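Long-range contacts in nudix Hydrolase, RenU (PDB 6UUF), which belongs to the Nudix hydrolase family, uses magnesium as cofactor and probably hydrolyses NADH: residues 21-26 / 103-108; 42-47 / 123-128; 89-94 / 108-113. The protein carries 3 engineered substitutions. One frame throughout, in Å; residues are numbered along the deposited sequence.

Contacts 1 and 3 use the two edges of strand 104-113, sharing Thr108. Contact 1 pairs it in parallel with strand 23-31, contact 3 with strand 87-98 in an antiparallel hairpin. Both are partly buried; helix 67-79 covers one face of each, and helix 144-158 the other of contact 3. Contact 2 lies at the surface, its centre about 20 Å from that of contact 1 and about 21 Å from that of contact 3. It ties the end of strand 37-44, a neighbour of strand 23-31, to the turn leading into strand 126-133. Contact 1 sets two aromatic rings against small residues; contact 3 packs branched side chains beside a salt bridge; contact 2 relies on polar side chains.

Contact 1. Residues 21-26 / 103-108; sequences HGAAGL and TQWTYT
Ala23 pairs with Tyr107 and Ala24 with Thr108 in parallel register. The strand directions differ by 10° and the axes approach to 4.6 Å. This is a parallel pair in the mixed sheet of the Nudix fold. Ala23 N donates to Thr106 O at 2.9 Å. Thr108 N returns a bond to Ala23 O, and Gly25 N bonds to Thr108 O. Ala23 O also accepts from a water, which bonds to Thr106 OG1 and Thr108 OG1 as well. The water joins the two threonine hydroxyls to Ala23 O, which thus accepts two bonds.

Ala24 and Thr108 point to one face of the sheet. There they meet helix 67-79, which by sequence and position is the Nudix-box helix: Ala24 packs on Ala70 and Ala71, and Thr108 on Pro67. Ala23 and Tyr107 point to the other face. Ala23 CB rests between two aromatic side chains, 4.1 Å from Trp105 CZ2 and 4.1 Å from Tyr107 CD2. Trp105 lays a face of its indole against Gly22. Gly22 CA stands 4.0 Å from the centroid of the five-membered ring, a CH-pi contact displaced toward the rim. The ring is fixed further by NE1, which bonds to Trp18 O, and by the ring of Phe17. In Tyr107, CG is anti to the backbone N (chi1 -172°), on the side of the carbonyl carbon. The far end of the ring, CZ and OH, meets Gly25. Tyr107 OH lies 3.2 Å from Gly25 CA.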
loop_
_atom_site.group_PDB
_atom_site.type_symbol
_atom_site.label_atom_id
_atom_site.label_comp_id
_atom_site.label_asym_id
_atom_site.label_seq_id
_atom_site.Cartn_x
_atom_site.Cartn_y
_atom_site.Cartn_z
ATOM N N HIS A 21 10.075 5.265 -11.440
ATOM C CA HIS A 21 10.527 5.528 -10.066
ATOM C C HIS A 21 9.916 4.542 -9.069
ATOM O O HIS A 21 9.879 4.824 -7.864
ATOM C CB HIS A 21 10.100 6.958 -9.680
ATOM C CG HIS A 21 10.495 8.008 -10.675
ATOM N ND1 HIS A 21 11.806 8.225 -11.039
ATOM C CD2 HIS A 21 9.760 8.932 -11.340
ATOM C CE1 HIS A 21 11.860 9.223 -11.906
ATOM N NE2 HIS A 21 10.635 9.674 -12.093
ATOM N N GLY A 22 9.388 3.422 -9.569
ATOM C CA GLY A 22 8.734 2.475 -8.724
ATOM C C GLY A 22 7.367 2.948 -8.276
ATOM O O GLY A 22 6.789 3.944 -8.794
ATOM N N ALA A 23 6.831 2.175 -7.352
ATOM C CA ALA A 23 5.510 2.420 -6.843
ATOM C C ALA A 23 5.568 2.393 -5.324
ATOM O O ALA A 23 6.555 1.906 -4.712
ATOM C CB ALA A 23 4.551 1.378 -7.355
ATOM N N ALA A 24 4.488 2.889 -4.740
ATOM C CA ALA A 24 4.347 2.957 -3.287
ATOM C C ALA A 24 2.910 2.703 -2.884
ATOM O O ALA A 24 1.987 3.108 -3.582
ATOM C CB ALA A 24 4.767 4.324 -2.780
ATOM N N GLY A 25 2.723 2.043 -1.746
ATOM C CA GLY A 25 1.379 1.815 -1.205
ATOM C C GLY A 25 1.278 2.171 0.259
ATOM O O GLY A 25 2.273 2.049 0.988
ATOM N N LEU A 26 0.070 2.577 0.682
ATOM C CA LEU A 26 -0.193 2.922 2.053
ATOM C C LEU A 26 -0.758 1.773 2.845
ATOM O O LEU A 26 -1.833 1.291 2.535
ATOM C CB LEU A 26 -1.166 4.075 2.114
ATOM C CG LEU A 26 -1.114 4.854 3.415
ATOM C CD1 LEU A 26 0.231 5.508 3.696
ATOM C CD2 LEU A 26 -2.221 5.900 3.326
ATOM N N THR A 103 19.195 -0.098 -14.131
ATOM C CA THR A 103 18.000 0.500 -13.534
ATOM C C THR A 103 17.289 -0.432 -12.551
ATOM O O THR A 103 17.577 -1.628 -12.455
ATOM C CB THR A 103 17.034 1.075 -14.598
ATOM O OG1 THR A 103 16.753 0.095 -15.608
ATOM C CG2 THR A 103 17.654 2.320 -15.240
ATOM N N GLN A 104 16.397 0.162 -11.780
ATOM C CA GLN A 104 15.777 -0.515 -10.659
ATOM C C GLN A 104 14.284 -0.240 -10.602
ATOM O O GLN A 104 13.783 0.791 -11.087
ATOM C CB GLN A 104 16.412 -0.041 -9.363
ATOM C CG GLN A 104 16.164 -0.988 -8.208
ATOM C CD GLN A 104 17.207 -0.833 -7.132
ATOM O OE1 GLN A 104 17.400 0.263 -6.622
ATOM N NE2 GLN A 104 17.896 -1.921 -6.791
ATOM N N TRP A 105 13.573 -1.185 -10.024
ATOM C CA TRP A 105 12.191 -0.976 -9.726
ATOM C C TRP A 105 11.978 -1.417 -8.296
ATOM O O TRP A 105 12.424 -2.483 -7.894
ATOM C CB TRP A 105 11.313 -1.805 -10.656
ATOM C CG TRP A 105 9.916 -1.410 -10.579
ATOM C CD1 TRP A 105 9.315 -0.411 -11.278
ATOM C CD2 TRP A 105 8.933 -1.948 -9.719
ATOM N NE1 TRP A 105 7.983 -0.339 -10.960
ATOM C CE2 TRP A 105 7.724 -1.276 -9.996
ATOM C CE3 TRP A 105 8.933 -2.977 -8.778
ATOM C CZ2 TRP A 105 6.554 -1.570 -9.345
ATOM C CZ3 TRP A 105 7.779 -3.268 -8.134
ATOM C CH2 TRP A 105 6.586 -2.558 -8.417
ATOM N N THR A 106 11.253 -0.612 -7.538
ATOM C CA THR A 106 10.883 -1.030 -6.197
ATOM C C THR A 106 9.438 -0.713 -5.917
ATOM O O THR A 106 8.805 0.186 -6.545
ATOM C CB THR A 106 11.727 -0.259 -5.165
ATOM O OG1 THR A 106 11.545 1.134 -5.411
ATOM C CG2 THR A 106 13.185 -0.597 -5.272
ATOM N N TYR A 107 8.937 -1.429 -4.924
ATOM C CA TYR A 107 7.684 -1.138 -4.289
ATOM C C TYR A 107 7.999 -0.830 -2.833
ATOM O O TYR A 107 8.631 -1.681 -2.140
ATOM C CB TYR A 107 6.729 -2.353 -4.321
ATOM C CG TYR A 107 5.341 -2.014 -3.828
ATOM C CD1 TYR A 107 5.044 -1.962 -2.471
ATOM C CD2 TYR A 107 4.309 -1.763 -4.721
ATOM C CE1 TYR A 107 3.786 -1.623 -2.020
ATOM C CE2 TYR A 107 3.021 -1.481 -4.278
ATOM C CZ TYR A 107 2.776 -1.395 -2.935
ATOM O OH TYR A 107 1.514 -1.087 -2.528
ATOM N N THR A 108 7.464 0.299 -2.368
ATOM C CA THR A 108 7.669 0.774 -1.030
ATOM C C THR A 108 6.346 0.849 -0.301
ATOM O O THR A 108 5.419 1.570 -0.704
ATOM C CB THR A 108 8.327 2.150 -1.020
ATOM O OG1 THR A 108 9.593 2.087 -1.653
ATOM C CG2 THR A 108 8.552 2.642 0.406
HETATM O O HOH W 1 9.321 2.515 -4.340
#

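Contact 2. Residues 42-47 / 123-128; sequences QHRAPW and NRESAE
Ser126 OG is gripped twice, by Gln42 across the contact and by Ala78 O at the end of helix 67-79. Gln42 NE2 donates to it at 2.9 Å, with the hydroxyl oxygen almost in the amide plane. The anti chi1 of Gln42 (-170°) and its extended chain suit this reach. The motif is a type II' beta turn, Asn123 to Ser126, leading into strand 126-133 of the Nudix sheet. The turn meets the end of strand 37-44.

Gln42 NE2 also makes a weak bond to Glu125 OE1 at 3.4 Å. The two side chains cross at about a right angle. Glu125 OE2 lies 3.6 Å from Arg44 NH1, well out of the guanidinium plane. This salt bridge rests on charge alone, and no N-H points at the oxygen.

Three backbone bonds join the segments. His43 N donates to Glu128 O at 2.8 Å, Ala127 N to His43 O, and Ala45 N to Glu125 O. Ala127 CB packs against Ala45 CB at 4.2 Å. Ala45 CB lies over one face of the Trp47 ring, toward its rim. The far end of that ring meets the turn: CH2 is 3.9 Å from Glu125 CB, and Arg124 O lies at the ring edge, 3.6 Å from CZ2.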
loop_
_atom_site.group_PDB
_atom_site.type_symbol
_atom_site.label_atom_id
_atom_site.label_comp_id
_atom_site.label_asym_id
_atom_site.label_seq_id
_atom_site.Cartn_x
_atom_site.Cartn_y
_atom_site.Cartn_z
ATOM N N GLN A 42 -7.779 -2.515 -0.058
ATOM C CA GLN A 42 -8.466 -2.254 -1.284
ATOM C C GLN A 42 -8.674 -3.564 -2.053
ATOM O O GLN A 42 -7.722 -4.319 -2.273
ATOM C CB GLN A 42 -7.641 -1.296 -2.125
ATOM C CG GLN A 42 -8.377 -0.769 -3.337
ATOM C CD GLN A 42 -7.441 -0.044 -4.261
ATOM O OE1 GLN A 42 -6.383 -0.567 -4.613
ATOM N NE2 GLN A 42 -7.830 1.150 -4.681
ATOM N N HIS A 43 -9.937 -3.808 -2.417
ATOM C CA HIS A 43 -10.319 -4.926 -3.275
ATOM C C HIS A 43 -10.213 -4.460 -4.719
ATOM O O HIS A 43 -10.865 -3.484 -5.117
ATOM C CB HIS A 43 -11.741 -5.330 -2.990
ATOM C CG HIS A 43 -12.157 -6.587 -3.689
ATOM N ND1 HIS A 43 -11.425 -7.754 -3.630
ATOM C CD2 HIS A 43 -13.243 -6.866 -4.453
ATOM C CE1 HIS A 43 -12.039 -8.696 -4.327
ATOM N NE2 HIS A 43 -13.143 -8.183 -4.836
ATOM N N ARG A 44 -9.421 -5.157 -5.513
ATOM C CA ARG A 44 -9.054 -4.623 -6.808
ATOM C C ARG A 44 -10.188 -4.989 -7.785
ATOM O O ARG A 44 -10.616 -6.156 -7.844
ATOM C CB ARG A 44 -7.686 -5.165 -7.243
ATOM C CG ARG A 44 -6.594 -5.124 -6.147
ATOM C CD ARG A 44 -5.846 -3.822 -6.009
ATOM N NE ARG A 44 -4.481 -3.990 -6.513
ATOM C CZ ARG A 44 -4.045 -3.665 -7.730
ATOM N NH1 ARG A 44 -4.854 -3.109 -8.649
ATOM N NH2 ARG A 44 -2.768 -3.902 -8.037
ATOM N N ALA A 45 -10.724 -3.986 -8.485
ATOM C CA ALA A 45 -11.762 -4.234 -9.512
ATOM C C ALA A 45 -11.177 -5.171 -10.589
ATOM O O ALA A 45 -10.057 -4.926 -11.006
ATOM C CB ALA A 45 -12.222 -2.914 -10.132
ATOM N N PRO A 46 -11.890 -6.257 -10.995
ATOM C CA PRO A 46 -11.466 -7.166 -12.113
ATOM C C PRO A 46 -10.801 -6.556 -13.370
ATOM O O PRO A 46 -9.841 -7.151 -13.892
ATOM C CB PRO A 46 -12.770 -7.893 -12.469
ATOM C CG PRO A 46 -13.396 -8.075 -11.106
ATOM C CD PRO A 46 -13.027 -6.859 -10.265
ATOM N N TRP A 47 -11.278 -5.378 -13.814
ATOM C CA TRP A 47 -10.626 -4.653 -14.924
ATOM C C TRP A 47 -9.232 -4.086 -14.640
ATOM O O TRP A 47 -8.556 -3.719 -15.586
ATOM C CB TRP A 47 -11.511 -3.541 -15.523
ATOM C CG TRP A 47 -12.031 -2.465 -14.600
ATOM C CD1 TRP A 47 -13.309 -2.360 -14.136
ATOM C CD2 TRP A 47 -11.320 -1.315 -14.085
ATOM N NE1 TRP A 47 -13.438 -1.244 -13.345
ATOM C CE2 TRP A 47 -12.240 -0.581 -13.292
ATOM C CE3 TRP A 47 -10.001 -0.847 -14.200
ATOM C CZ2 TRP A 47 -11.886 0.612 -12.603
ATOM C CZ3 TRP A 47 -9.636 0.354 -13.508
ATOM C CH2 TRP A 47 -10.593 1.069 -12.730
ATOM N N ASN A 123 -13.274 5.278 -5.252
ATOM C CA ASN A 123 -13.117 5.832 -6.578
ATOM C C ASN A 123 -12.028 5.011 -7.295
ATOM O O ASN A 123 -11.426 4.124 -6.680
ATOM C CB ASN A 123 -12.715 7.305 -6.459
ATOM C CG ASN A 123 -13.130 8.133 -7.664
ATOM O OD1 ASN A 123 -13.827 7.650 -8.568
ATOM N ND2 ASN A 123 -12.696 9.393 -7.689
ATOM N N ARG A 124 -11.786 5.275 -8.581
ATOM C CA ARG A 124 -10.723 4.589 -9.321
ATOM C C ARG A 124 -10.973 3.054 -9.330
ATOM O O ARG A 124 -12.107 2.634 -9.622
ATOM C CB ARG A 124 -9.336 4.992 -8.765
ATOM C CG ARG A 124 -8.978 6.468 -8.955
ATOM C CD ARG A 124 -8.129 6.667 -10.203
ATOM N NE ARG A 124 -7.621 8.031 -10.348
ATOM C CZ ARG A 124 -6.703 8.417 -11.242
ATOM N NH1 ARG A 124 -6.161 7.552 -12.103
ATOM N NH2 ARG A 124 -6.314 9.691 -11.277
ATOM N N GLU A 125 -9.975 2.234 -8.959
ATOM C CA GLU A 125 -10.124 0.756 -8.967
ATOM C C GLU A 125 -10.671 0.185 -7.629
ATOM O O GLU A 125 -10.670 -1.046 -7.414
ATOM C CB GLU A 125 -8.839 -0.009 -9.411
ATOM C CG GLU A 125 -7.556 0.775 -9.599
ATOM C CD GLU A 125 -6.821 1.042 -8.306
ATOM O OE1 GLU A 125 -6.941 2.173 -7.782
ATOM O OE2 GLU A 125 -6.116 0.118 -7.840
ATOM N N SER A 126 -11.137 1.074 -6.742
ATOM C CA SER A 126 -11.699 0.668 -5.454
ATOM C C SER A 126 -13.075 0.087 -5.706
ATOM O O SER A 126 -14.069 0.821 -5.874
ATOM C CB SER A 126 -11.751 1.846 -4.472
ATOM O OG SER A 126 -10.445 2.386 -4.299
ATOM N N ALA A 127 -13.080 -1.240 -5.821
ATOM C CA ALA A 127 -14.307 -2.009 -5.903
ATOM C C ALA A 127 -14.915 -2.014 -4.505
ATOM O O ALA A 127 -16.128 -1.845 -4.335
ATOM C CB ALA A 127 -14.030 -3.435 -6.374
ATOM N N GLU A 128 -14.042 -2.214 -3.523
ATOM C CA GLU A 128 -14.360 -1.990 -2.134
ATOM C C GLU A 128 -13.051 -1.580 -1.400
ATOM O O GLU A 128 -11.915 -1.854 -1.839
ATOM C CB GLU A 128 -15.027 -3.257 -1.530
ATOM C CG GLU A 128 -15.752 -3.049 -0.191
ATOM C CD GLU A 128 -15.957 -4.334 0.617
ATOM O OE1 GLU A 128 -16.036 -5.434 0.026
ATOM O OE2 GLU A 128 -16.049 -4.241 1.862
#

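Contact 3. Residues 89-94 / 108-113; sequences RTTVVT and TTVIAD
Arg89 and Ile111 have the most surface buried here, and they meet at one carbonyl. Arg89 N donates to Ile111 O at 2.8 Å. Thr90 N makes a second, weak bond to the same oxygen. Ile111 N bonds to Thr90 O.

The Arg89 chain is bent at chi2 and chi3 and crosses Asp113 obliquely. CD packs against the carboxylate, 3.4 Å from OD2. NH1 bonds to Asp113 OD2 at 2.7 Å and forms a salt bridge. The carboxylate is met on its syn side and lies at the edge of the guanidinium, yet the two planes are 78° apart. Arg89 NH1 also bonds to Pro161 O. Asp113 OD1 pairs with Arg29 NE, so each carboxylate oxygen has an arginine partner. Arg89 NH1 and Arg29 NH2, like charges, are close. The two positive charges probably favour the ionised form of Asp113.

Ile111 points to the face that Thr90 and Val92 share. CD1 is anti to CA (chi2 -176°) and touches Val92 CG2 at 4.1 Å and Thr90 CG2 at 4.2 Å. Helix 144-158 covers this patch through Val156, which meets both Ile111 and Val92. Thr109, on the same face, has its OG1 hydrogen-bonded to Thr94 OG1 at 3.0 Å; Thr94 OG1 also bonds to Tyr107 O. The two threonine side chains cross at about a right angle, and both touch Leu153.

Thr108 has the next largest buried area. It points to the other face, where its CG2 lies 3.7 Å from Thr91 CB. Val92 and Thr109 are a hydrogen-bonded pair, each N-H bonded to the other's carbonyl; their side chains share the face of Ile111.

The strands form an antiparallel hairpin, 87-98 with 104-113, packed between two helices as in the Nudix alpha-beta-alpha sandwich. Arg89 and Thr90 both facing Ile111 is a classic beta bulge.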
loop_
_atom_site.group_PDB
_atom_site.type_symbol
_atom_site.label_atom_id
_atom_site.label_comp_id
_atom_site.label_asym_id
_atom_site.label_seq_id
_atom_site.Cartn_x
_atom_site.Cartn_y
_atom_site.Cartn_z
ATOM N N ARG A 89 4.356 6.815 9.486
ATOM C CA ARG A 89 5.284 6.273 10.504
ATOM C C ARG A 89 6.631 5.925 9.869
ATOM O O ARG A 89 7.636 6.550 10.166
ATOM C CB ARG A 89 4.687 5.060 11.181
ATOM C CG ARG A 89 3.339 5.302 11.834
ATOM C CD ARG A 89 3.380 6.357 12.925
ATOM N NE ARG A 89 4.402 6.054 13.938
ATOM C CZ ARG A 89 4.254 5.192 14.937
ATOM N NH1 ARG A 89 3.128 4.493 15.098
ATOM N NH2 ARG A 89 5.249 5.014 15.778
ATOM N N THR A 90 6.659 4.994 8.944
ATOM C CA THR A 90 7.924 4.673 8.280
ATOM C C THR A 90 7.661 4.077 6.884
ATOM O O THR A 90 6.508 3.968 6.474
ATOM C CB THR A 90 8.766 3.689 9.179
ATOM O OG1 THR A 90 10.116 3.588 8.706
ATOM C CG2 THR A 90 8.166 2.318 9.200
ATOM N N THR A 91 8.738 3.746 6.160
ATOM C CA THR A 91 8.659 3.112 4.856
ATOM C C THR A 91 9.442 1.805 4.929
ATOM O O THR A 91 10.486 1.754 5.568
ATOM C CB THR A 91 9.293 3.986 3.772
ATOM O OG1 THR A 91 10.682 4.132 4.058
ATOM C CG2 THR A 91 8.639 5.385 3.739
ATOM N N VAL A 92 8.939 0.775 4.269
ATOM C CA VAL A 92 9.634 -0.520 4.068
ATOM C C VAL A 92 9.653 -0.905 2.565
ATOM O O VAL A 92 8.600 -0.994 1.901
ATOM C CB VAL A 92 8.891 -1.645 4.800
ATOM C CG1 VAL A 92 9.740 -2.914 4.826
ATOM C CG2 VAL A 92 8.533 -1.210 6.214
ATOM N N VAL A 93 10.845 -1.147 2.042
ATOM C CA VAL A 93 10.991 -1.613 0.681
ATOM C C VAL A 93 10.581 -3.086 0.701
ATOM O O VAL A 93 11.306 -3.906 1.242
ATOM C CB VAL A 93 12.425 -1.440 0.165
ATOM C CG1 VAL A 93 12.548 -1.944 -1.256
ATOM C CG2 VAL A 93 12.816 0.019 0.186
ATOM N N THR A 94 9.417 -3.379 0.113
ATOM C CA THR A 94 8.808 -4.707 0.094
ATOM C C THR A 94 9.023 -5.460 -1.208
ATOM O O THR A 94 8.649 -6.615 -1.300
ATOM C CB THR A 94 7.292 -4.635 0.412
ATOM O OG1 THR A 94 6.706 -3.501 -0.226
ATOM C CG2 THR A 94 7.085 -4.432 1.897
ATOM N N THR A 108 7.464 0.299 -2.368
ATOM C CA THR A 108 7.669 0.774 -1.030
ATOM C C THR A 108 6.346 0.849 -0.301
ATOM O O THR A 108 5.419 1.570 -0.704
ATOM C CB THR A 108 8.327 2.150 -1.020
ATOM O OG1 THR A 108 9.593 2.087 -1.653
ATOM C CG2 THR A 108 8.552 2.642 0.406
ATOM N N THR A 109 6.277 0.125 0.811
ATOM C CA THR A 109 5.122 0.171 1.700
ATOM C C THR A 109 5.345 1.276 2.717
ATOM O O THR A 109 6.386 1.332 3.404
ATOM C CB THR A 109 4.889 -1.190 2.419
ATOM O OG1 THR A 109 4.593 -2.186 1.443
ATOM C CG2 THR A 109 3.731 -1.094 3.380
ATOM N N VAL A 110 4.356 2.154 2.812
ATOM C CA VAL A 110 4.420 3.273 3.693
ATOM C C VAL A 110 3.395 2.959 4.781
ATOM O O VAL A 110 2.174 2.934 4.523
ATOM C CB VAL A 110 4.101 4.565 2.908
ATOM C CG1 VAL A 110 4.064 5.806 3.802
ATOM C CG2 VAL A 110 5.152 4.780 1.818
ATOM N N ILE A 111 3.895 2.724 5.996
ATOM C CA ILE A 111 3.059 2.447 7.165
ATOM C C ILE A 111 2.562 3.763 7.771
ATOM O O ILE A 111 3.347 4.658 8.044
ATOM C CB ILE A 111 3.878 1.660 8.222
ATOM C CG1 ILE A 111 4.455 0.373 7.565
ATOM C CG2 ILE A 111 3.031 1.392 9.449
ATOM C CD1 ILE A 111 5.216 -0.558 8.483
ATOM N N ALA A 112 1.280 3.874 8.024
ATOM C CA ALA A 112 0.747 5.084 8.636
ATOM C C ALA A 112 -0.356 4.714 9.600
ATOM O O ALA A 112 -0.908 3.603 9.502
ATOM C CB ALA A 112 0.222 6.049 7.587
ATOM N N ASP A 113 -0.643 5.637 10.530
ATOM C CA ASP A 113 -1.708 5.501 11.530
ATOM C C ASP A 113 -2.824 6.565 11.407
ATOM O O ASP A 113 -2.584 7.722 11.092
ATOM C CB ASP A 113 -1.135 5.662 12.907
ATOM C CG ASP A 113 -0.098 4.612 13.251
ATOM O OD1 ASP A 113 0.065 3.600 12.555
ATOM O OD2 ASP A 113 0.589 4.827 14.256
#